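Long-range contacts in COG3291: FOG: PKD repeat (Clostridium thermocellum, PDB 1WMX), which forms the family 30 carbohydrate-binding module of CelJ, a larger multidomain protein that probably has cellulase activity: residues Y86-I91 against D174-S179; L9-F14 against H76-Y81; I117-V122 against N148-S153; G96-V101 against V127-D132. All coordinates share one frame; numbering follows the deposited sequence.

Overall arrangement
From the N terminus, contact 2 closes the first loop, bringing residues 76-81 back to the strand at 11-14. Contact 1 opens next, at 86-91, and closes at 174-179, so the two are in series. They touch where 11-14 pairs with 174-179 in one sheet of the beta-sandwich. Contacts 3 and 4 are nested inside contact 1 and cross each other: 96-101, 117-122, 127-132 and 148-153 alternate along the chain. Contact 3 joins an edge strand, 118-122, of the five-stranded sheet to a loop, and Pro-152 of that loop meets Leu-78 of contact 2. Contact 4 joins two loops. Its centre lies about 25 Å from that of contact 2, across the chain's centre.

Contact 1 (Y86-I91 against D174-S179)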
# COMPACT_ATOMS: atom_id res chain seq x y z
N TYR B 86 18.35 3.81 12.56
CA TYR B 86 17.77 2.47 12.60
C TYR B 86 16.40 2.47 13.28
O TYR B 86 16.04 3.40 14.00
CB TYR B 86 18.63 1.49 13.44
CG TYR B 86 20.10 1.38 13.05
CD1 TYR B 86 20.98 2.44 13.29
CD2 TYR B 86 20.58 0.21 12.46
CE1 TYR B 86 22.33 2.32 12.94
CE2 TYR B 86 21.93 0.09 12.12
CZ TYR B 86 22.80 1.15 12.36
OH TYR B 86 24.12 1.05 12.04
N LEU B 87 15.66 1.42 12.99
CA LEU B 87 14.37 1.16 13.62
C LEU B 87 14.72 0.09 14.61
O LEU B 87 15.08 -1.02 14.22
CB LEU B 87 13.34 0.64 12.60
CG LEU B 87 12.19 -0.14 13.25
CD1 LEU B 87 11.27 0.78 14.07
CD2 LEU B 87 11.32 -0.85 12.20
N GLU B 88 14.66 0.40 15.88
CA GLU B 88 15.03 -0.59 16.89
C GLU B 88 13.85 -0.97 17.76
O GLU B 88 12.91 -0.19 17.95
CB GLU B 88 16.16 -0.04 17.76
CG GLU B 88 17.34 0.48 16.93
CD GLU B 88 18.53 0.88 17.79
OE1 GLU B 88 19.35 1.75 17.37
OE2 GLU B 88 18.69 0.33 18.93
N PHE B 89 13.93 -2.19 18.26
CA PHE B 89 12.90 -2.76 19.13
C PHE B 89 13.34 -4.14 19.62
O PHE B 89 14.24 -4.76 19.06
CB PHE B 89 11.58 -2.89 18.33
CG PHE B 89 11.69 -3.78 17.09
CD1 PHE B 89 11.54 -5.17 17.21
CD2 PHE B 89 11.95 -3.22 15.84
CE1 PHE B 89 11.65 -5.98 16.07
CE2 PHE B 89 12.06 -4.04 14.71
CZ PHE B 89 11.91 -5.42 14.83
N ASP B 90 12.71 -4.60 20.67
CA ASP B 90 12.99 -5.93 21.20
C ASP B 90 11.77 -6.75 20.87
O ASP B 90 10.66 -6.23 20.84
CB ASP B 90 13.21 -5.90 22.70
CG ASP B 90 14.35 -5.01 23.09
OD1 ASP B 90 14.11 -3.92 23.70
OD2 ASP B 90 15.54 -5.36 22.79
N ILE B 91 11.98 -8.02 20.61
CA ILE B 91 10.87 -8.91 20.24
C ILE B 91 11.16 -10.34 20.70
O ILE B 91 12.30 -10.71 20.97
CB ILE B 91 10.70 -8.91 18.72
CG1 ILE B 91 9.47 -9.72 18.28
CG2 ILE B 91 11.94 -9.49 18.02
CD1 ILE B 91 9.24 -9.74 16.77
N ASP B 174 10.03 -1.31 23.56
CA ASP B 174 10.91 -0.20 23.23
C ASP B 174 11.08 0.03 21.73
O ASP B 174 12.21 0.02 21.23
CB ASP B 174 12.28 -0.45 23.87
CG ASP B 174 13.10 0.82 24.02
OD1 ASP B 174 14.33 0.71 24.25
OD2 ASP B 174 12.54 1.93 23.92
N ILE B 175 9.98 0.25 21.01
CA ILE B 175 10.06 0.49 19.58
C ILE B 175 10.39 1.96 19.31
O ILE B 175 9.67 2.86 19.75
CB ILE B 175 8.73 0.15 18.86
CG1 ILE B 175 8.30 -1.28 19.17
CG2 ILE B 175 8.91 0.32 17.35
CD1 ILE B 175 6.94 -1.64 18.59
N LYS B 176 11.49 2.21 18.61
CA LYS B 176 11.86 3.59 18.28
C LYS B 176 12.80 3.77 17.10
O LYS B 176 13.33 2.81 16.54
CB LYS B 176 12.40 4.31 19.52
CG LYS B 176 13.31 3.51 20.40
CD LYS B 176 14.65 3.26 19.79
CE LYS B 176 15.53 2.50 20.76
NZ LYS B 176 15.66 3.24 22.05
N ILE B 177 12.97 5.03 16.71
CA ILE B 177 13.82 5.40 15.59
C ILE B 177 15.05 6.13 16.13
O ILE B 177 14.92 7.13 16.85
CB ILE B 177 13.10 6.37 14.62
CG1 ILE B 177 11.71 5.85 14.27
CG2 ILE B 177 13.95 6.58 13.37
CD1 ILE B 177 11.67 4.75 13.23
N THR B 178 16.24 5.64 15.79
CA THR B 178 17.48 6.28 16.23
C THR B 178 18.15 6.92 15.01
O THR B 178 17.96 6.46 13.88
CB THR B 178 18.44 5.27 16.90
OG1 THR B 178 18.66 4.15 16.03
CG2 THR B 178 17.84 4.77 18.22
N SER B 179 18.97 7.99 15.28
CA SER B 179 19.60 8.73 14.18
C SER B 179 20.97 8.13 13.86
O SER B 179 21.39 8.06 12.69
CB SER B 179 19.77 10.20 14.55
OG SER B 179 20.77 10.34 15.54
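Leu-87 and Ile-177 face each other as a non-hydrogen-bonded pair in two antiparallel strands. Leu-87 CD1 lies 4.1 Å from Ile-177 CD1. Leu-87 CD1 is equally far from Ile-175 CG2, whose side chain runs alongside and points the same way. Phe-89 CB lies 3.7 Å from Ile-175 CG1. All four residues are buried, and this is the tight side. Leu-87 also packs on Ile-102 and Phe-104, and Ile-177 on Phe-104, all in strand 101-106 of the other sheet. The pair thus belongs to the hydrophobic core of a beta-sandwich of two antiparallel sheets. Backbone bonds hold the register: Glu-88 N donates to Lys-176 O over 2.8 Å, and Lys-176 N to Glu-88 O over 2.9 Å. The reverse face is polar, with Glu-88 and Thr-178 buried. Thr-178 OG1 donates to Glu-88 OE1 at 2.8 Å, on the anti side of the carboxylate, 33° out of plane. With chi1 at 54°, Thr-178 OG1 sits between its backbone N and carbonyl carbon and is turned to Glu-88. The Glu-88 chain comes across it at about a right angle, extended beyond CG. Looser are the partly exposed Lys-176 and Tyr-86. Lys-176 bends to bring its CE 4.0 Å from Glu-88 CB. Lys-176 NZ makes a long salt bridge of 3.6 Å to Asp-174 OD1. Tyr-86 has Thr-178 OG1 near its ring edge and Lys-137 in a cation-pi contact.

Contact 2 (L9-F14 against H76-Y81). With SO4 (sulfate ion), chain C.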
# COMPACT_ATOMS: atom_id res chain seq x y z
N LEU B 9 17.03 13.69 18.33
CA LEU B 9 16.48 12.90 19.42
C LEU B 9 15.81 11.66 18.84
O LEU B 9 15.41 11.64 17.67
CB LEU B 9 15.44 13.71 20.21
CG LEU B 9 15.94 14.85 21.09
CD1 LEU B 9 16.89 14.31 22.16
CD2 LEU B 9 16.65 15.88 20.22
N ASP B 10 15.70 10.61 19.66
CA ASP B 10 15.06 9.38 19.23
C ASP B 10 13.57 9.61 19.04
O ASP B 10 12.97 10.46 19.71
CB ASP B 10 15.26 8.27 20.27
CG ASP B 10 16.67 7.74 20.29
OD1 ASP B 10 16.95 6.85 21.13
OD2 ASP B 10 17.51 8.20 19.48
N VAL B 11 12.97 8.85 18.13
CA VAL B 11 11.54 8.95 17.88
C VAL B 11 10.96 7.67 18.44
O VAL B 11 11.13 6.59 17.86
CB VAL B 11 11.23 9.08 16.37
CG1 VAL B 11 9.73 9.08 16.14
CG2 VAL B 11 11.84 10.36 15.83
N GLN B 12 10.30 7.79 19.51
CA GLN B 12 9.75 6.67 20.20
C GLN B 12 8.37 6.31 19.62
O GLN B 12 7.50 7.17 19.49
CB GLN B 12 9.66 7.09 21.56
CG GLN B 12 9.13 5.98 22.39
CD GLN B 12 10.23 5.08 22.92
OE1 GLN B 12 11.28 5.58 23.33
NE2 GLN B 12 10.03 3.78 22.93
N ILE B 13 8.17 5.05 19.23
CA ILE B 13 6.91 4.63 18.63
C ILE B 13 6.04 3.92 19.67
O ILE B 13 4.83 4.12 19.72
CB ILE B 13 7.17 3.72 17.40
CG1 ILE B 13 7.93 4.52 16.34
CG2 ILE B 13 5.84 3.23 16.82
CD1 ILE B 13 8.36 3.70 15.14
N PHE B 14 6.67 3.10 20.51
CA PHE B 14 5.97 2.39 21.57
C PHE B 14 6.86 2.29 22.78
O PHE B 14 8.05 1.99 22.66
CB PHE B 14 5.58 0.97 21.17
CG PHE B 14 5.14 0.13 22.34
CD1 PHE B 14 3.93 0.39 22.99
CD2 PHE B 14 5.97 -0.86 22.86
CE1 PHE B 14 3.56 -0.32 24.14
CE2 PHE B 14 5.60 -1.58 24.02
CZ PHE B 14 4.40 -1.30 24.65
N HIS B 76 5.90 13.12 9.64
CA HIS B 76 7.07 13.42 10.47
C HIS B 76 8.31 13.36 9.61
O HIS B 76 8.52 12.41 8.85
CB HIS B 76 7.20 12.44 11.63
CG HIS B 76 8.23 12.86 12.64
ND1 HIS B 76 8.18 14.09 13.27
CD2 HIS B 76 9.33 12.24 13.11
CE1 HIS B 76 9.22 14.19 14.08
NE2 HIS B 76 9.93 13.09 14.00
N ASP B 77 9.13 14.39 9.74
CA ASP B 77 10.38 14.52 8.99
C ASP B 77 11.46 13.57 9.51
O ASP B 77 12.03 13.81 10.57
CB ASP B 77 10.90 15.97 9.09
CG ASP B 77 11.78 16.37 7.91
OD1 ASP B 77 12.47 15.49 7.28
OD2 ASP B 77 11.83 17.61 7.54
N LEU B 78 11.76 12.52 8.76
CA LEU B 78 12.77 11.54 9.17
C LEU B 78 13.96 11.49 8.18
O LEU B 78 14.85 10.65 8.29
CB LEU B 78 12.20 10.11 9.17
CG LEU B 78 11.24 9.77 10.31
CD1 LEU B 78 10.76 8.31 10.22
CD2 LEU B 78 11.87 9.92 11.70
N SER B 79 13.97 12.40 7.21
CA SER B 79 15.02 12.43 6.16
C SER B 79 16.43 12.44 6.76
O SER B 79 17.36 11.78 6.25
CB SER B 79 14.89 13.67 5.28
OG SER B 79 15.05 14.86 6.04
N GLN B 80 16.59 13.17 7.82
CA GLN B 80 17.91 13.27 8.44
C GLN B 80 18.26 12.04 9.32
O GLN B 80 19.31 11.98 9.93
CB GLN B 80 18.03 14.51 9.35
N TYR B 81 17.38 11.04 9.40
CA TYR B 81 17.69 9.81 10.20
C TYR B 81 18.11 8.67 9.25
O TYR B 81 18.57 7.61 9.69
CB TYR B 81 16.49 9.31 11.00
CG TYR B 81 16.09 10.21 12.18
CD1 TYR B 81 15.58 11.48 11.94
CD2 TYR B 81 16.24 9.74 13.49
CE1 TYR B 81 15.19 12.29 13.01
CE2 TYR B 81 15.84 10.55 14.57
CZ TYR B 81 15.31 11.82 14.33
OH TYR B 81 14.91 12.60 15.37
S SO4 C . 8.62 11.18 20.33
O1 SO4 C . 7.76 10.33 19.48
O2 SO4 C . 9.73 10.37 20.87
O3 SO4 C . 7.83 11.74 21.44
O4 SO4 C . 9.17 12.28 19.51
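Val-11 and Tyr-81 carry most of this contact, with Leu-9 at its margin. Val-11 points toward residues 76-81 and touches them with one methyl group. Its CG2 is anti to the carbonyl carbon and reaches between three side chains. Val-11 CG2 lies 3.8 Å from His-76 NE2, at the edge of the imidazole, near its plane. Val-11 CG2 is 4.2 Å from Leu-78 CD2 and 4.1 Å from Tyr-81 CZ. The Tyr-81 ring is approached obliquely by this methyl, while Leu-78 CD2 rests over one of its faces, 4.0 Å above the plane and offset toward the rim. Tyr-81 ends in the polar link: its OH donates to Leu-9 O over a short 2.5 Å, in the plane of that carbonyl. The hydroxyl of the buried Tyr-81 is thus paired with a main-chain oxygen. The ring is carried by a type I turn, closed where Tyr-81 N donates to Leu-78 O at 2.8 Å. Beside Val-11, Gln-12 N donates to O2 of a sulfate ion at 3.0 Å. The ion, probably from the crystallisation liquor, is also bonded to Arg-71. Val-11 pairs through its backbone with Ile-177 of one sheet, while Leu-78 packs on Val-155 of the other. The arrangement is that of a connecting loop folded over the end of a beta-sandwich, joining its first strand to the opposite sheet.

Contact 3 (I117-V122 against N148-S153); sequences IDVTTV and NGFDPS
Phe-150, which packs on Ile-117 and Val-119, is followed by an acceptor with two donors, Asp-151 OD1. Ser-153 OG gives Asp-151 OD1 a 2.6 Å hydrogen bond from the syn side. Ser-153 N adds a bond of 3.0 Å to Asp-151 OD1 from above the carboxylate plane, on the same face, and closes an Asx turn. This turn shapes the loop just beyond the packed phenylalanine. Phe-150 CG is anti to the backbone N (chi1 -170°), which lays the ring beside the end of strand 118-122. Val-119 crosses it at about a right angle. Val-119 CG1 sits over one face in a CH-pi contact, 3.7 Å from the Phe-150 ring centroid and 27° off the normal. It leans toward the rim, so that Phe-150 CG is tightly approached. Ile-117 O meets the ring at its edge, in plane, 3.4 Å from Phe-150 CD1. The Ile-117 side chain points toward residues 148-150, with Ile-117 CD1 3.8 Å from Gly-149 C. Gly-149 has a positive phi and, with no CB, leaves this methyl close to the backbone. Asp-106 bonds to both backbones, through OD2 to Ile-117 N and OD1 to Asp-151 N. Asn-148 packs on Trp-63 of the second subunit. With no direct hydrogen bond between the segments, cohesion here rests on carbon packing and on Asp-106, perhaps with a small electrostatic gain from the ring edge lying near the carbonyl oxygen.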
# COMPACT_ATOMS: atom_id res chain seq x y z
N ILE B 117 2.58 5.93 0.18
CA ILE B 117 3.48 4.86 -0.30
C ILE B 117 4.20 4.20 0.88
O ILE B 117 4.59 4.85 1.84
CB ILE B 117 4.51 5.43 -1.27
CG1 ILE B 117 3.85 5.76 -2.62
CG2 ILE B 117 5.65 4.43 -1.51
CD1 ILE B 117 4.82 6.30 -3.67
N ASP B 118 4.38 2.89 0.76
CA ASP B 118 5.04 2.09 1.81
C ASP B 118 6.37 1.49 1.34
O ASP B 118 6.53 1.12 0.18
CB ASP B 118 4.15 0.90 2.21
CG ASP B 118 2.73 1.31 2.54
OD1 ASP B 118 1.83 0.42 2.62
OD2 ASP B 118 2.46 2.53 2.75
N VAL B 119 7.31 1.43 2.26
CA VAL B 119 8.62 0.79 2.02
C VAL B 119 8.63 -0.37 2.99
O VAL B 119 8.38 -0.18 4.18
CB VAL B 119 9.80 1.75 2.27
CG1 VAL B 119 9.86 2.85 1.22
CG2 VAL B 119 9.72 2.41 3.65
N THR B 120 8.92 -1.56 2.49
CA THR B 120 8.86 -2.74 3.36
C THR B 120 9.99 -3.76 3.17
O THR B 120 10.77 -3.70 2.22
CB THR B 120 7.57 -3.48 3.08
OG1 THR B 120 7.56 -3.94 1.73
CG2 THR B 120 6.35 -2.59 3.30
N THR B 121 10.02 -4.67 4.11
CA THR B 121 10.97 -5.79 4.15
C THR B 121 10.41 -6.81 5.13
O THR B 121 9.45 -6.53 5.85
CB THR B 121 12.36 -5.31 4.62
OG1 THR B 121 13.25 -6.41 4.69
CG2 THR B 121 12.32 -4.65 5.99
N VAL B 122 10.98 -7.99 5.15
CA VAL B 122 10.51 -9.02 6.09
C VAL B 122 11.41 -8.98 7.30
O VAL B 122 12.63 -8.81 7.19
CB VAL B 122 10.53 -10.40 5.43
CG1 VAL B 122 9.60 -10.45 4.23
CG2 VAL B 122 11.94 -10.79 4.96
N ASN B 148 11.36 5.02 -6.14
CA ASN B 148 10.03 4.57 -6.49
C ASN B 148 8.93 5.41 -5.81
O ASN B 148 7.77 4.97 -5.67
CB ASN B 148 9.86 3.11 -6.14
CG ASN B 148 10.77 2.25 -7.01
OD1 ASN B 148 10.97 1.08 -6.72
ND2 ASN B 148 11.34 2.77 -8.09
N GLY B 149 9.29 6.64 -5.36
CA GLY B 149 8.26 7.58 -4.80
C GLY B 149 8.27 7.87 -3.28
O GLY B 149 7.90 8.96 -2.84
N PHE B 150 8.66 6.93 -2.45
CA PHE B 150 8.63 7.15 -0.98
C PHE B 150 9.34 8.46 -0.60
O PHE B 150 10.43 8.77 -1.10
CB PHE B 150 9.29 5.99 -0.25
CG PHE B 150 9.08 6.04 1.26
CD1 PHE B 150 7.82 5.75 1.80
CD2 PHE B 150 10.14 6.38 2.10
CE1 PHE B 150 7.63 5.79 3.19
CE2 PHE B 150 9.96 6.42 3.48
CZ PHE B 150 8.70 6.13 4.03
N ASP B 151 8.72 9.22 0.34
CA ASP B 151 9.27 10.49 0.80
C ASP B 151 9.55 10.46 2.31
O ASP B 151 8.66 10.72 3.13
CB ASP B 151 8.29 11.63 0.48
CG ASP B 151 8.78 12.98 0.96
OD1 ASP B 151 9.92 13.05 1.45
OD2 ASP B 151 8.02 13.98 0.85
N PRO B 152 10.79 10.13 2.69
CA PRO B 152 11.16 10.07 4.12
C PRO B 152 10.93 11.34 4.94
O PRO B 152 11.00 11.31 6.17
CB PRO B 152 12.63 9.63 4.08
CG PRO B 152 13.09 10.07 2.71
CD PRO B 152 11.92 9.72 1.84
N SER B 153 10.64 12.45 4.27
CA SER B 153 10.37 13.68 5.00
C SER B 153 8.89 13.76 5.37
O SER B 153 8.47 14.66 6.10
CB SER B 153 10.74 14.90 4.15
OG SER B 153 9.80 15.07 3.09

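Contact 4 (G96-V101 against V127-D132)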
# COMPACT_ATOMS: atom_id res chain seq x y z
N GLY B 96 8.42 -19.23 18.02
CA GLY B 96 9.70 -18.95 17.37
C GLY B 96 9.61 -19.13 15.86
O GLY B 96 8.87 -19.97 15.34
N GLY B 97 10.37 -18.31 15.16
CA GLY B 97 10.40 -18.37 13.71
C GLY B 97 9.25 -17.57 13.09
O GLY B 97 9.02 -17.64 11.88
N GLU B 98 8.53 -16.83 13.92
CA GLU B 98 7.43 -15.99 13.42
C GLU B 98 8.01 -15.01 12.40
O GLU B 98 9.14 -14.54 12.56
CB GLU B 98 6.77 -15.18 14.55
CG GLU B 98 6.03 -16.02 15.58
CD GLU B 98 6.94 -16.59 16.65
OE1 GLU B 98 6.44 -17.31 17.57
OE2 GLU B 98 8.19 -16.34 16.61
N ASP B 99 7.25 -14.71 11.37
CA ASP B 99 7.72 -13.78 10.34
C ASP B 99 6.54 -13.00 9.76
O ASP B 99 5.41 -13.50 9.69
CB ASP B 99 8.43 -14.55 9.23
CG ASP B 99 9.16 -13.63 8.27
OD1 ASP B 99 9.87 -12.67 8.74
OD2 ASP B 99 9.06 -13.82 7.02
N PHE B 100 6.82 -11.77 9.36
CA PHE B 100 5.79 -10.88 8.78
C PHE B 100 6.46 -9.66 8.15
O PHE B 100 7.67 -9.44 8.29
CB PHE B 100 4.82 -10.44 9.88
CG PHE B 100 5.52 -9.90 11.12
CD1 PHE B 100 6.00 -8.60 11.14
CD2 PHE B 100 5.67 -10.71 12.25
CE1 PHE B 100 6.66 -8.10 12.27
CE2 PHE B 100 6.33 -10.22 13.39
CZ PHE B 100 6.82 -8.91 13.40
N VAL B 101 5.67 -8.87 7.44
CA VAL B 101 6.19 -7.68 6.77
C VAL B 101 6.28 -6.51 7.74
O VAL B 101 5.42 -6.31 8.59
CB VAL B 101 5.28 -7.27 5.62
CG1 VAL B 101 5.84 -6.06 4.88
CG2 VAL B 101 5.11 -8.42 4.63
N VAL B 127 16.39 -10.71 11.86
CA VAL B 127 16.34 -11.49 13.10
C VAL B 127 15.65 -12.82 12.86
O VAL B 127 14.93 -12.99 11.87
CB VAL B 127 15.56 -10.72 14.18
CG1 VAL B 127 14.08 -10.58 13.82
CG2 VAL B 127 15.65 -11.43 15.54
N THR B 128 15.89 -13.73 13.76
CA THR B 128 15.25 -15.05 13.75
C THR B 128 14.57 -15.15 15.10
O THR B 128 15.19 -15.56 16.09
CB THR B 128 16.28 -16.18 13.58
OG1 THR B 128 16.94 -16.07 12.31
CG2 THR B 128 15.60 -17.56 13.64
N VAL B 129 13.32 -14.76 15.12
CA VAL B 129 12.53 -14.73 16.36
C VAL B 129 12.53 -16.08 17.09
O VAL B 129 12.31 -17.13 16.50
CB VAL B 129 11.09 -14.33 16.07
CG1 VAL B 129 10.33 -14.06 17.37
CG2 VAL B 129 11.02 -13.08 15.20
N THR B 130 12.79 -15.98 18.39
CA THR B 130 12.83 -17.13 19.31
C THR B 130 11.83 -16.88 20.42
O THR B 130 11.04 -15.94 20.36
CB THR B 130 14.21 -17.28 19.95
OG1 THR B 130 14.38 -16.25 20.93
CG2 THR B 130 15.34 -17.16 18.93
N THR B 131 11.88 -17.73 21.43
CA THR B 131 10.98 -17.58 22.57
C THR B 131 11.63 -16.70 23.64
O THR B 131 11.07 -16.45 24.70
CB THR B 131 10.63 -18.93 23.19
OG1 THR B 131 10.12 -19.81 22.19
CG2 THR B 131 9.58 -18.79 24.29
N ASP B 132 12.83 -16.23 23.34
CA ASP B 132 13.56 -15.35 24.26
C ASP B 132 13.66 -13.97 23.61
O ASP B 132 13.63 -13.84 22.38
CB ASP B 132 14.95 -15.90 24.55
CG ASP B 132 14.92 -17.33 25.07
OD1 ASP B 132 14.08 -17.66 25.97
OD2 ASP B 132 15.74 -18.18 24.60
O HOH W 1 11.92 -15.32 12.71
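Glu-98 folds back on its own loop and at the same time leans on Val-129. Its CG is anti to the carbonyl carbon, and the chain bends at chi2 (83°), which brings the carboxylate round to Gly-96. There Glu-98 OE1 accepts from Gly-96 N at 2.8 Å, on the syn side and 35° out of the carboxylate plane, and also from Glu-95 N. The other oxygen, Glu-98 OE2, lies 3.2 Å from Val-129 CG1, a close approach of a carboxylate to a methyl. Val-129 points toward residues 96-101 with CG1 anti to its backbone N (chi1 -170°). This puts CG2 anti to the carbonyl carbon, with Val-129 CG2 3.6 Å from Glu-98 O. The direct polar link is a hydrogen bond of 2.6 Å from Gly-97 N to Val-129 O, with the donor above the carbonyl plane. A water adds a second bridge, donating to Glu-98 O and accepting from Val-129 N. Thr-130 OG1 accepts from Asp-132 N at 2.9 Å, an ST turn. The two loops lead into strands 101-106 and 134-139. Glu-98 also touches Phe-168 and Val-170 of strand 168-178, and Val-129 packs on Ile-91 of strand 86-93.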